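Putative chitobiase (Bacteroides thetaiotaomicron, PDB 3HNM) is of unknown function but, as an F5/8 type C domain of a putative chitobiase, may help the enzyme bind carbohydrate. Local coordinates at residues 56-65 with 143-154; 78-86 with 117-128. All coordinates share one frame; numbering follows the deposited sequence.

From the N terminus, the chain first passes through 56-65, the loop leading into strand 65-71, and then through 78-86 on strand 74-83. Segment 117-128 returns to 78-86 and closes interaction 2, a loop of 30 intervening residues. Only afterwards does 143-154 come back to 56-65, so interaction 1 closes a wider loop of 77 residues that encloses the first. Interaction 1 joins strands 65-71 and 138-146 of the five-stranded sheet, whereas interaction 2 joins strands 74-83 and 127-136 of the four-stranded sheet. Their centres lie about 17 Å apart, yet they touch: Tyr-147 OH is 2.8 Å from Ser-119 O, a probable hydrogen bond.

Interaction 1 (56-65 with 143-154); sequences RWDVKEPLPY and ITDTYPTYDGLR
At the end of the five-stranded antiparallel sheet of this F5/8 type C beta-sandwich, Tyr-65 pairs with Ile-143 where a loop enters strand 65-71 and strand 138-146 nears its end. The two form an antiparallel hydrogen-bonded pair, with Tyr-65 N to Ile-143 O at 3.1 Å and Ile-143 N to Tyr-65 O at 2.7 Å. Just beyond, Thr-144 and Asp-145 both face Ala-99 in a classic beta bulge, and Pro-64, preceded by a cis peptide, packs beside the same strand. Leu-63 fills the angle between strand end and returning loop: its CD1 lies near the backbone of Thr-144 and Thr-146 and meets Leu-153 CD1 at 3.8 Å. The other branch of Leu-153, CD2, reaches Glu-61 O, the same carbonyl that accepts a hydrogen bond from Tyr-65 OH.

Farther out, the two loops are joined by a planar stack. The guanidinium of Arg-154 lies flat on the indole of Trp-57, planes 4° apart, in a cation-pi contact with CZ over the five-membered ring, while CD sits over the six-membered ring as a CH-pi partner. A bend at chi2 (-62°) carries the Arg-154 chain along the indole in this way. Lys-60 CE lies over the opposite face of the guanidinium, offset toward NH2. Polar partners at the edge restrain the plane's rotation: Asp-151 OD2 takes both NE, at 2.8 Å, and NH2 of Arg-154, approached from one face of the carboxylate. Arg-154 NH1, in turn, donates in plane to a lone pair of Trp-57 O, 3.0 Å away.

Interaction 2 (78-86 with 117-128); sequences FRFGFANPV and WTSPKIGEPNVN
Gly-81 and Asn-128 form an antiparallel non-hydrogen-bonded pair, their CA atoms 3.7 Å apart, and Phe-82 and Val-127 follow as a hydrogen-bonded pair in which each N donates to the other's O at 2.9 Å. Past this pair the chains stay close, with Ala-83 CA beside Pro-125 O.

Phe-82 carries most of the side-chain contact. With CG between the backbone N and the carbonyl carbon (chi1 53°), the ring lies beside Val-127, pointing the same way, and Val-127 CB sits over one face, 3.9 Å from the centroid, as a CH-pi contact. With its CZ-CE2 edge, Phe-82 meets the face of Trp-117, a T-shaped pair with planes at 75° and CZ 3.5 Å from Trp-117 CE3. Phe-141 of strand 138-146 stacks on Trp-117 and also meets the Phe-82 ring.

Beyond the strand, Asn-84 reaches the loop of 117-128, where OD1 accepts a hydrogen bond from Glu-124 N at 2.7 Å, the donor tilted from the amide plane. On the sheet face away from Phe-82, Asn-128 lays its ND2 over Gly-81 CA, where the glycine has no side chain in the way.

Edge strand 127-136 is thus fastened to strand 74-83, and aromatic rings pack between the two antiparallel sheets, as expected of the beta-sandwich of F5/8 type C (discoidin-like) domains.

Interaction 1 (56-65 with 143-154)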
loop_
_atom_site.group_PDB
_atom_site.type_symbol
_atom_site.label_atom_id
_atom_site.label_comp_id
_atom_site.label_asym_id
_atom_site.label_seq_id
_atom_site.Cartn_x
_atom_site.Cartn_y
_atom_site.Cartn_z
ATOM N N ARG A 56 1.909 12.809 6.156
ATOM C CA ARG A 56 2.020 13.839 7.180
ATOM C C ARG A 56 1.637 15.133 6.480
ATOM O O ARG A 56 2.171 15.452 5.417
ATOM C CB ARG A 56 3.440 13.941 7.707
ATOM C CG ARG A 56 3.477 14.113 9.189
ATOM C CD ARG A 56 4.791 14.665 9.646
ATOM N NE ARG A 56 4.672 15.180 11.002
ATOM C CZ ARG A 56 5.546 15.997 11.568
ATOM N NH1 ARG A 56 6.614 16.394 10.891
ATOM N NH2 ARG A 56 5.348 16.420 12.807
ATOM N N TRP A 57 0.721 15.885 7.075
ATOM C CA TRP A 57 0.256 17.091 6.431
ATOM C C TRP A 57 0.765 18.396 7.003
ATOM O O TRP A 57 0.915 19.385 6.274
ATOM C CB TRP A 57 -1.274 17.074 6.410
ATOM C CG TRP A 57 -1.875 17.824 5.263
ATOM C CD1 TRP A 57 -2.134 19.154 5.208
ATOM C CD2 TRP A 57 -2.267 17.283 3.993
ATOM N NE1 TRP A 57 -2.662 19.484 3.983
ATOM C CE2 TRP A 57 -2.755 18.357 3.216
ATOM C CE3 TRP A 57 -2.248 15.998 3.438
ATOM C CZ2 TRP A 57 -3.228 18.186 1.907
ATOM C CZ3 TRP A 57 -2.718 15.829 2.132
ATOM C CH2 TRP A 57 -3.201 16.923 1.384
ATOM N N ASP A 58 1.046 18.409 8.299
ATOM C CA ASP A 58 1.518 19.635 8.943
ATOM C C ASP A 58 2.942 19.947 8.505
ATOM O O ASP A 58 3.385 21.096 8.551
ATOM C CB ASP A 58 1.456 19.504 10.471
ATOM C CG ASP A 58 0.038 19.237 10.993
ATOM O OD1 ASP A 58 -0.953 19.616 10.318
ATOM O OD2 ASP A 58 -0.081 18.663 12.100
ATOM N N VAL A 59 3.658 18.916 8.074
ATOM C CA VAL A 59 5.030 19.095 7.626
ATOM C C VAL A 59 5.246 18.183 6.442
ATOM O O VAL A 59 5.280 16.964 6.603
ATOM C CB VAL A 59 6.033 18.699 8.716
ATOM C CG1 VAL A 59 7.431 19.036 8.269
ATOM C CG2 VAL A 59 5.698 19.398 10.011
ATOM N N LYS A 60 5.393 18.755 5.253
ATOM C CA LYS A 60 5.599 17.920 4.077
ATOM C C LYS A 60 6.918 17.160 4.194
ATOM O O LYS A 60 7.981 17.754 4.087
ATOM C CB LYS A 60 5.610 18.784 2.815
ATOM C CG LYS A 60 4.361 19.637 2.594
ATOM C CD LYS A 60 4.534 20.447 1.315
ATOM C CE LYS A 60 3.431 21.456 1.077
ATOM N NZ LYS A 60 3.919 22.576 0.199
ATOM N N GLU A 61 6.846 15.851 4.416
ATOM C CA GLU A 61 8.052 15.021 4.529
ATOM C C GLU A 61 8.564 14.543 3.167
ATOM O O GLU A 61 7.783 14.183 2.295
ATOM C CB GLU A 61 7.761 13.816 5.411
ATOM C CG GLU A 61 7.404 14.192 6.837
ATOM C CD GLU A 61 8.611 14.596 7.667
ATOM O OE1 GLU A 61 9.674 14.867 7.063
ATOM O OE2 GLU A 61 8.496 14.646 8.921
ATOM N N PRO A 62 9.891 14.535 2.967
ATOM C CA PRO A 62 10.467 14.092 1.692
ATOM C C PRO A 62 10.362 12.586 1.495
ATOM O O PRO A 62 10.470 11.811 2.441
ATOM C CB PRO A 62 11.913 14.564 1.786
ATOM C CG PRO A 62 12.201 14.429 3.234
ATOM C CD PRO A 62 10.951 15.003 3.875
ATOM N N LEU A 63 10.142 12.179 0.253
ATOM C CA LEU A 63 10.005 10.766 -0.075
ATOM C C LEU A 63 11.315 10.031 0.221
ATOM O O LEU A 63 12.360 10.662 0.357
ATOM C CB LEU A 63 9.600 10.636 -1.543
ATOM C CG LEU A 63 8.268 11.313 -1.924
ATOM C CD1 LEU A 63 8.197 11.467 -3.432
ATOM C CD2 LEU A 63 7.062 10.501 -1.414
ATOM N N PRO A 64 11.294 8.691 0.291
ATOM C CA PRO A 64 10.191 7.751 0.135
ATOM C C PRO A 64 9.434 7.378 1.392
ATOM O O PRO A 64 9.967 7.404 2.505
ATOM C CB PRO A 64 10.886 6.542 -0.431
ATOM C CG PRO A 64 12.080 6.491 0.454
ATOM C CD PRO A 64 12.548 7.946 0.493
ATOM N N TYR A 65 8.185 6.984 1.162
ATOM C CA TYR A 65 7.252 6.547 2.190
ATOM C C TYR A 65 7.133 5.045 2.034
ATOM O O TYR A 65 6.992 4.555 0.917
ATOM C CB TYR A 65 5.895 7.173 1.932
ATOM C CG TYR A 65 5.903 8.674 1.882
ATOM C CD1 TYR A 65 6.836 9.404 2.608
ATOM C CD2 TYR A 65 4.883 9.366 1.232
ATOM C CE1 TYR A 65 6.744 10.782 2.703
ATOM C CE2 TYR A 65 4.777 10.747 1.324
ATOM C CZ TYR A 65 5.707 11.447 2.069
ATOM O OH TYR A 65 5.566 12.799 2.256
ATOM N N ILE A 143 6.720 4.212 -1.767
ATOM C CA ILE A 143 6.409 5.250 -2.752
ATOM C C ILE A 143 7.714 6.008 -2.913
ATOM O O ILE A 143 8.279 6.482 -1.922
ATOM C CB ILE A 143 5.350 6.279 -2.244
ATOM C CG1 ILE A 143 4.177 5.579 -1.552
ATOM C CG2 ILE A 143 4.871 7.145 -3.412
ATOM C CD1 ILE A 143 3.147 5.036 -2.467
ATOM N N THR A 144 8.205 6.124 -4.141
ATOM C CA THR A 144 9.460 6.839 -4.354
ATOM C C THR A 144 9.261 8.154 -5.084
ATOM O O THR A 144 10.009 9.099 -4.860
ATOM C CB THR A 144 10.467 6.001 -5.122
ATOM O OG1 THR A 144 9.858 5.486 -6.315
ATOM C CG2 THR A 144 10.955 4.874 -4.254
ATOM N N ASP A 145 8.273 8.231 -5.965
ATOM C CA ASP A 145 8.037 9.500 -6.612
ATOM C C ASP A 145 6.554 9.780 -6.617
ATOM O O ASP A 145 5.747 8.865 -6.711
ATOM C CB ASP A 145 8.604 9.556 -8.022
ATOM C CG ASP A 145 8.875 10.983 -8.457
ATOM O OD1 ASP A 145 9.393 11.740 -7.606
ATOM O OD2 ASP A 145 8.581 11.350 -9.619
ATOM N N THR A 146 6.207 11.057 -6.504
ATOM C CA THR A 146 4.821 11.493 -6.434
ATOM C C THR A 146 4.499 12.549 -7.495
ATOM O O THR A 146 5.348 13.366 -7.844
ATOM C CB THR A 146 4.546 12.050 -4.987
ATOM O OG1 THR A 146 4.147 10.974 -4.127
ATOM C CG2 THR A 146 3.478 13.130 -4.981
ATOM N N TYR A 147 3.284 12.516 -8.034
ATOM C CA TYR A 147 2.877 13.520 -9.014
ATOM C C TYR A 147 2.625 14.780 -8.212
ATOM O O TYR A 147 1.958 14.739 -7.182
ATOM C CB TYR A 147 1.586 13.119 -9.714
ATOM C CG TYR A 147 1.787 12.164 -10.852
ATOM C CD1 TYR A 147 2.257 12.606 -12.085
ATOM C CD2 TYR A 147 1.539 10.807 -10.688
ATOM C CE1 TYR A 147 2.476 11.713 -13.127
ATOM C CE2 TYR A 147 1.757 9.907 -11.717
ATOM C CZ TYR A 147 2.225 10.363 -12.932
ATOM O OH TYR A 147 2.451 9.459 -13.938
ATOM N N PRO A 148 3.148 15.916 -8.677
ATOM C CA PRO A 148 2.991 17.210 -8.006
ATOM C C PRO A 148 1.529 17.614 -7.940
ATOM O O PRO A 148 0.732 17.169 -8.758
ATOM C CB PRO A 148 3.797 18.144 -8.890
ATOM C CG PRO A 148 3.528 17.572 -10.246
ATOM C CD PRO A 148 3.741 16.093 -10.010
ATOM N N THR A 149 1.180 18.459 -6.972
ATOM C CA THR A 149 -0.196 18.931 -6.789
ATOM C C THR A 149 -0.280 20.463 -6.767
ATOM O O THR A 149 0.740 21.153 -6.819
ATOM C CB THR A 149 -0.767 18.431 -5.471
ATOM O OG1 THR A 149 -0.544 17.021 -5.349
ATOM C CG2 THR A 149 -2.232 18.694 -5.423
ATOM N N TYR A 150 -1.489 21.008 -6.692
ATOM C CA TYR A 150 -1.617 22.464 -6.635
ATOM C C TYR A 150 -0.985 22.900 -5.326
ATOM O O TYR A 150 -0.542 24.036 -5.180
ATOM C CB TYR A 150 -3.086 22.914 -6.673
ATOM C CG TYR A 150 -3.918 22.452 -5.502
ATOM C CD1 TYR A 150 -3.919 23.151 -4.296
ATOM C CD2 TYR A 150 -4.671 21.280 -5.587
ATOM C CE1 TYR A 150 -4.647 22.687 -3.204
ATOM C CE2 TYR A 150 -5.399 20.808 -4.503
ATOM C CZ TYR A 150 -5.384 21.511 -3.311
ATOM O OH TYR A 150 -6.099 21.029 -2.232
ATOM N N ASP A 151 -0.940 21.984 -4.370
ATOM C CA ASP A 151 -0.357 22.300 -3.083
ATOM C C ASP A 151 0.911 21.500 -2.839
ATOM O O ASP A 151 1.115 20.954 -1.760
ATOM C CB ASP A 151 -1.371 22.042 -1.972
ATOM C CG ASP A 151 -0.864 22.465 -0.631
ATOM O OD1 ASP A 151 -0.227 23.553 -0.582
ATOM O OD2 ASP A 151 -1.115 21.726 0.352
ATOM N N GLY A 152 1.764 21.451 -3.856
ATOM C CA GLY A 152 3.010 20.731 -3.742
ATOM C C GLY A 152 2.828 19.254 -3.464
ATOM O O GLY A 152 1.744 18.702 -3.655
ATOM N N LEU A 153 3.906 18.627 -2.994
ATOM C CA LEU A 153 3.943 17.204 -2.664
ATOM C C LEU A 153 2.942 16.764 -1.593
ATOM O O LEU A 153 3.203 16.877 -0.392
ATOM C CB LEU A 153 5.356 16.815 -2.209
ATOM C CG LEU A 153 5.636 15.398 -1.708
ATOM C CD1 LEU A 153 6.138 14.573 -2.855
ATOM C CD2 LEU A 153 6.667 15.432 -0.592
ATOM N N ARG A 154 1.794 16.259 -2.029
ATOM C CA ARG A 154 0.760 15.749 -1.118
ATOM C C ARG A 154 0.501 14.337 -1.601
ATOM O O ARG A 154 0.726 14.036 -2.767
ATOM C CB ARG A 154 -0.528 16.567 -1.243
ATOM C CG ARG A 154 -0.433 17.972 -0.720
ATOM C CD ARG A 154 -0.121 17.953 0.750
ATOM N NE ARG A 154 -0.123 19.291 1.335
ATOM C CZ ARG A 154 0.241 19.537 2.586
ATOM N NH1 ARG A 154 0.631 18.537 3.366
ATOM N NH2 ARG A 154 0.222 20.769 3.060
#

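Interaction 2 (78-86 with 117-128)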
loop_
_atom_site.group_PDB
_atom_site.type_symbol
_atom_site.label_atom_id
_atom_site.label_comp_id
_atom_site.label_asym_id
_atom_site.label_seq_id
_atom_site.Cartn_x
_atom_site.Cartn_y
_atom_site.Cartn_z
ATOM N N PHE A 78 1.570 -13.916 -6.049
ATOM C CA PHE A 78 1.575 -14.005 -7.507
ATOM C C PHE A 78 1.520 -12.585 -8.039
ATOM O O PHE A 78 2.215 -12.242 -8.990
ATOM C CB PHE A 78 0.351 -14.759 -8.043
ATOM C CG PHE A 78 0.130 -16.090 -7.414
ATOM C CD1 PHE A 78 1.193 -16.968 -7.218
ATOM C CD2 PHE A 78 -1.149 -16.471 -7.021
ATOM C CE1 PHE A 78 0.993 -18.221 -6.628
ATOM C CE2 PHE A 78 -1.375 -17.712 -6.430
ATOM C CZ PHE A 78 -0.299 -18.597 -6.230
ATOM N N ARG A 79 0.669 -11.767 -7.424
ATOM C CA ARG A 79 0.522 -10.370 -7.819
ATOM C C ARG A 79 0.439 -9.473 -6.600
ATOM O O ARG A 79 0.350 -9.950 -5.470
ATOM C CB ARG A 79 -0.731 -10.154 -8.676
ATOM C CG ARG A 79 -0.697 -10.830 -10.033
ATOM C CD ARG A 79 -1.725 -10.214 -10.972
ATOM N NE ARG A 79 -2.333 -11.205 -11.858
ATOM C CZ ARG A 79 -3.178 -12.148 -11.450
ATOM N NH1 ARG A 79 -3.520 -12.228 -10.168
ATOM N NH2 ARG A 79 -3.678 -13.010 -12.325
ATOM N N PHE A 80 0.475 -8.167 -6.857
ATOM C CA PHE A 80 0.397 -7.135 -5.829
ATOM C C PHE A 80 -0.038 -5.844 -6.508
ATOM O O PHE A 80 0.294 -5.597 -7.665
ATOM C CB PHE A 80 1.765 -6.942 -5.161
ATOM C CG PHE A 80 1.820 -5.790 -4.192
ATOM C CD1 PHE A 80 1.951 -4.482 -4.649
ATOM C CD2 PHE A 80 1.703 -6.010 -2.825
ATOM C CE1 PHE A 80 1.958 -3.415 -3.765
ATOM C CE2 PHE A 80 1.709 -4.946 -1.932
ATOM C CZ PHE A 80 1.836 -3.648 -2.404
ATOM N N GLY A 81 -0.789 -5.020 -5.794
ATOM C CA GLY A 81 -1.228 -3.769 -6.379
ATOM C C GLY A 81 -1.880 -2.889 -5.342
ATOM O O GLY A 81 -1.986 -3.266 -4.181
ATOM N N PHE A 82 -2.319 -1.711 -5.753
ATOM C CA PHE A 82 -2.973 -0.795 -4.827
ATOM C C PHE A 82 -4.064 -0.038 -5.567
ATOM O O PHE A 82 -4.244 -0.219 -6.772
ATOM C CB PHE A 82 -1.940 0.173 -4.227
ATOM C CG PHE A 82 -1.117 0.909 -5.259
ATOM C CD1 PHE A 82 -1.603 2.067 -5.865
ATOM C CD2 PHE A 82 0.142 0.434 -5.633
ATOM C CE1 PHE A 82 -0.849 2.740 -6.824
ATOM C CE2 PHE A 82 0.906 1.101 -6.594
ATOM C CZ PHE A 82 0.410 2.256 -7.190
ATOM N N ALA A 83 -4.796 0.803 -4.850
ATOM C CA ALA A 83 -5.857 1.586 -5.468
ATOM C C ALA A 83 -5.981 2.990 -4.857
ATOM O O ALA A 83 -6.332 3.145 -3.686
ATOM C CB ALA A 83 -7.183 0.848 -5.344
ATOM N N ASN A 84 -5.691 4.008 -5.656
ATOM C CA ASN A 84 -5.795 5.373 -5.192
ATOM C C ASN A 84 -7.128 5.600 -4.474
ATOM O O ASN A 84 -8.075 4.817 -4.624
ATOM C CB ASN A 84 -5.641 6.335 -6.369
ATOM C CG ASN A 84 -4.185 6.602 -6.705
ATOM O OD1 ASN A 84 -3.782 6.596 -7.878
ATOM N ND2 ASN A 84 -3.382 6.843 -5.667
ATOM N N PRO A 85 -7.211 6.665 -3.659
ATOM C CA PRO A 85 -8.433 6.977 -2.920
ATOM C C PRO A 85 -9.610 7.197 -3.839
ATOM O O PRO A 85 -9.450 7.628 -4.983
ATOM C CB PRO A 85 -8.058 8.236 -2.156
ATOM C CG PRO A 85 -6.629 8.000 -1.863
ATOM C CD PRO A 85 -6.109 7.526 -3.201
ATOM N N VAL A 86 -10.793 6.903 -3.318
ATOM C CA VAL A 86 -12.034 7.057 -4.058
ATOM C C VAL A 86 -13.153 7.504 -3.123
ATOM O O VAL A 86 -13.293 6.973 -2.012
ATOM C CB VAL A 86 -12.450 5.735 -4.694
ATOM C CG1 VAL A 86 -12.787 4.721 -3.604
ATOM C CG2 VAL A 86 -13.622 5.958 -5.618
ATOM N N TRP A 117 6.641 -0.880 -9.689
ATOM C CA TRP A 117 5.419 -0.328 -10.244
ATOM C C TRP A 117 5.565 1.145 -10.651
ATOM O O TRP A 117 6.527 1.807 -10.279
ATOM C CB TRP A 117 4.313 -0.470 -9.205
ATOM C CG TRP A 117 4.647 0.160 -7.888
ATOM C CD1 TRP A 117 5.296 -0.419 -6.826
ATOM C CD2 TRP A 117 4.377 1.502 -7.503
ATOM N NE1 TRP A 117 5.439 0.484 -5.811
ATOM C CE2 TRP A 117 4.882 1.675 -6.202
ATOM C CE3 TRP A 117 3.753 2.584 -8.134
ATOM C CZ2 TRP A 117 4.782 2.886 -5.521
ATOM C CZ3 TRP A 117 3.659 3.786 -7.456
ATOM C CH2 TRP A 117 4.168 3.927 -6.167
ATOM N N THR A 118 4.601 1.640 -11.425
ATOM C CA THR A 118 4.556 3.032 -11.882
ATOM C C THR A 118 3.126 3.375 -12.270
ATOM O O THR A 118 2.537 2.700 -13.104
ATOM C CB THR A 118 5.440 3.292 -13.122
ATOM O OG1 THR A 118 5.462 2.129 -13.951
ATOM C CG2 THR A 118 6.845 3.675 -12.715
ATOM N N SER A 119 2.563 4.415 -11.662
ATOM C CA SER A 119 1.202 4.842 -11.978
ATOM C C SER A 119 1.333 5.931 -13.053
ATOM O O SER A 119 2.203 6.804 -12.969
ATOM C CB SER A 119 0.521 5.373 -10.711
ATOM O OG SER A 119 -0.835 5.719 -10.917
ATOM N N PRO A 120 0.479 5.877 -14.084
ATOM C CA PRO A 120 0.439 6.808 -15.220
ATOM C C PRO A 120 -0.168 8.187 -14.953
ATOM O O PRO A 120 0.164 9.149 -15.649
ATOM C CB PRO A 120 -0.362 6.037 -16.253
ATOM C CG PRO A 120 -1.404 5.406 -15.383
ATOM C CD PRO A 120 -0.580 4.862 -14.215
ATOM N N LYS A 121 -1.053 8.290 -13.961
ATOM C CA LYS A 121 -1.693 9.568 -13.644
ATOM C C LYS A 121 -2.134 9.715 -12.190
ATOM O O LYS A 121 -2.178 8.749 -11.419
ATOM C CB LYS A 121 -2.918 9.773 -14.539
ATOM C CG LYS A 121 -4.104 8.857 -14.215
ATOM C CD LYS A 121 -5.273 9.102 -15.170
ATOM C CE LYS A 121 -6.408 8.097 -14.963
ATOM N NZ LYS A 121 -7.508 8.262 -15.956
ATOM N N ILE A 122 -2.474 10.942 -11.822
ATOM C CA ILE A 122 -2.956 11.218 -10.480
ATOM C C ILE A 122 -4.294 10.487 -10.316
ATOM O O ILE A 122 -5.073 10.380 -11.265
ATOM C CB ILE A 122 -3.154 12.743 -10.287
ATOM C CG1 ILE A 122 -1.808 13.448 -10.454
ATOM C CG2 ILE A 122 -3.745 13.037 -8.928
ATOM C CD1 ILE A 122 -1.839 14.933 -10.236
ATOM N N GLY A 123 -4.551 9.960 -9.126
ATOM C CA GLY A 123 -5.805 9.262 -8.893
ATOM C C GLY A 123 -6.149 8.189 -9.916
ATOM O O GLY A 123 -7.223 8.200 -10.527
ATOM N N GLU A 124 -5.215 7.262 -10.114
ATOM C CA GLU A 124 -5.380 6.144 -11.047
ATOM C C GLU A 124 -6.164 5.081 -10.312
ATOM O O GLU A 124 -5.770 4.641 -9.250
ATOM C CB GLU A 124 -4.029 5.571 -11.429
ATOM C CG GLU A 124 -4.123 4.341 -12.287
ATOM C CD GLU A 124 -4.630 4.664 -13.663
ATOM O OE1 GLU A 124 -4.169 5.681 -14.219
ATOM O OE2 GLU A 124 -5.469 3.908 -14.200
ATOM N N PRO A 125 -7.282 4.645 -10.879
ATOM C CA PRO A 125 -8.146 3.627 -10.283
ATOM C C PRO A 125 -7.407 2.520 -9.526
ATOM O O PRO A 125 -7.411 2.485 -8.285
ATOM C CB PRO A 125 -8.929 3.116 -11.485
ATOM C CG PRO A 125 -9.139 4.388 -12.273
ATOM C CD PRO A 125 -7.748 5.003 -12.227
ATOM N N ASN A 126 -6.789 1.603 -10.265
ATOM C CA ASN A 126 -6.041 0.517 -9.632
ATOM C C ASN A 126 -4.724 0.368 -10.361
ATOM O O ASN A 126 -4.604 0.752 -11.522
ATOM C CB ASN A 126 -6.799 -0.810 -9.707
ATOM C CG ASN A 126 -8.075 -0.815 -8.886
ATOM O OD1 ASN A 126 -9.113 -0.305 -9.308
ATOM N ND2 ASN A 126 -8.006 -1.413 -7.710
ATOM N N VAL A 127 -3.730 -0.167 -9.661
ATOM C CA VAL A 127 -2.410 -0.406 -10.232
ATOM C C VAL A 127 -1.892 -1.715 -9.667
ATOM O O VAL A 127 -1.416 -1.768 -8.535
ATOM C CB VAL A 127 -1.404 0.700 -9.884
ATOM C CG1 VAL A 127 -0.018 0.277 -10.324
ATOM C CG2 VAL A 127 -1.792 1.993 -10.570
ATOM N N ASN A 128 -2.024 -2.772 -10.466
ATOM C CA ASN A 128 -1.585 -4.114 -10.089
ATOM C C ASN A 128 -0.357 -4.474 -10.926
ATOM O O ASN A 128 -0.156 -3.938 -12.018
ATOM C CB ASN A 128 -2.706 -5.127 -10.336
ATOM C CG ASN A 128 -3.921 -4.891 -9.459
ATOM O OD1 ASN A 128 -4.971 -5.489 -9.681
ATOM N ND2 ASN A 128 -3.786 -4.032 -8.455
#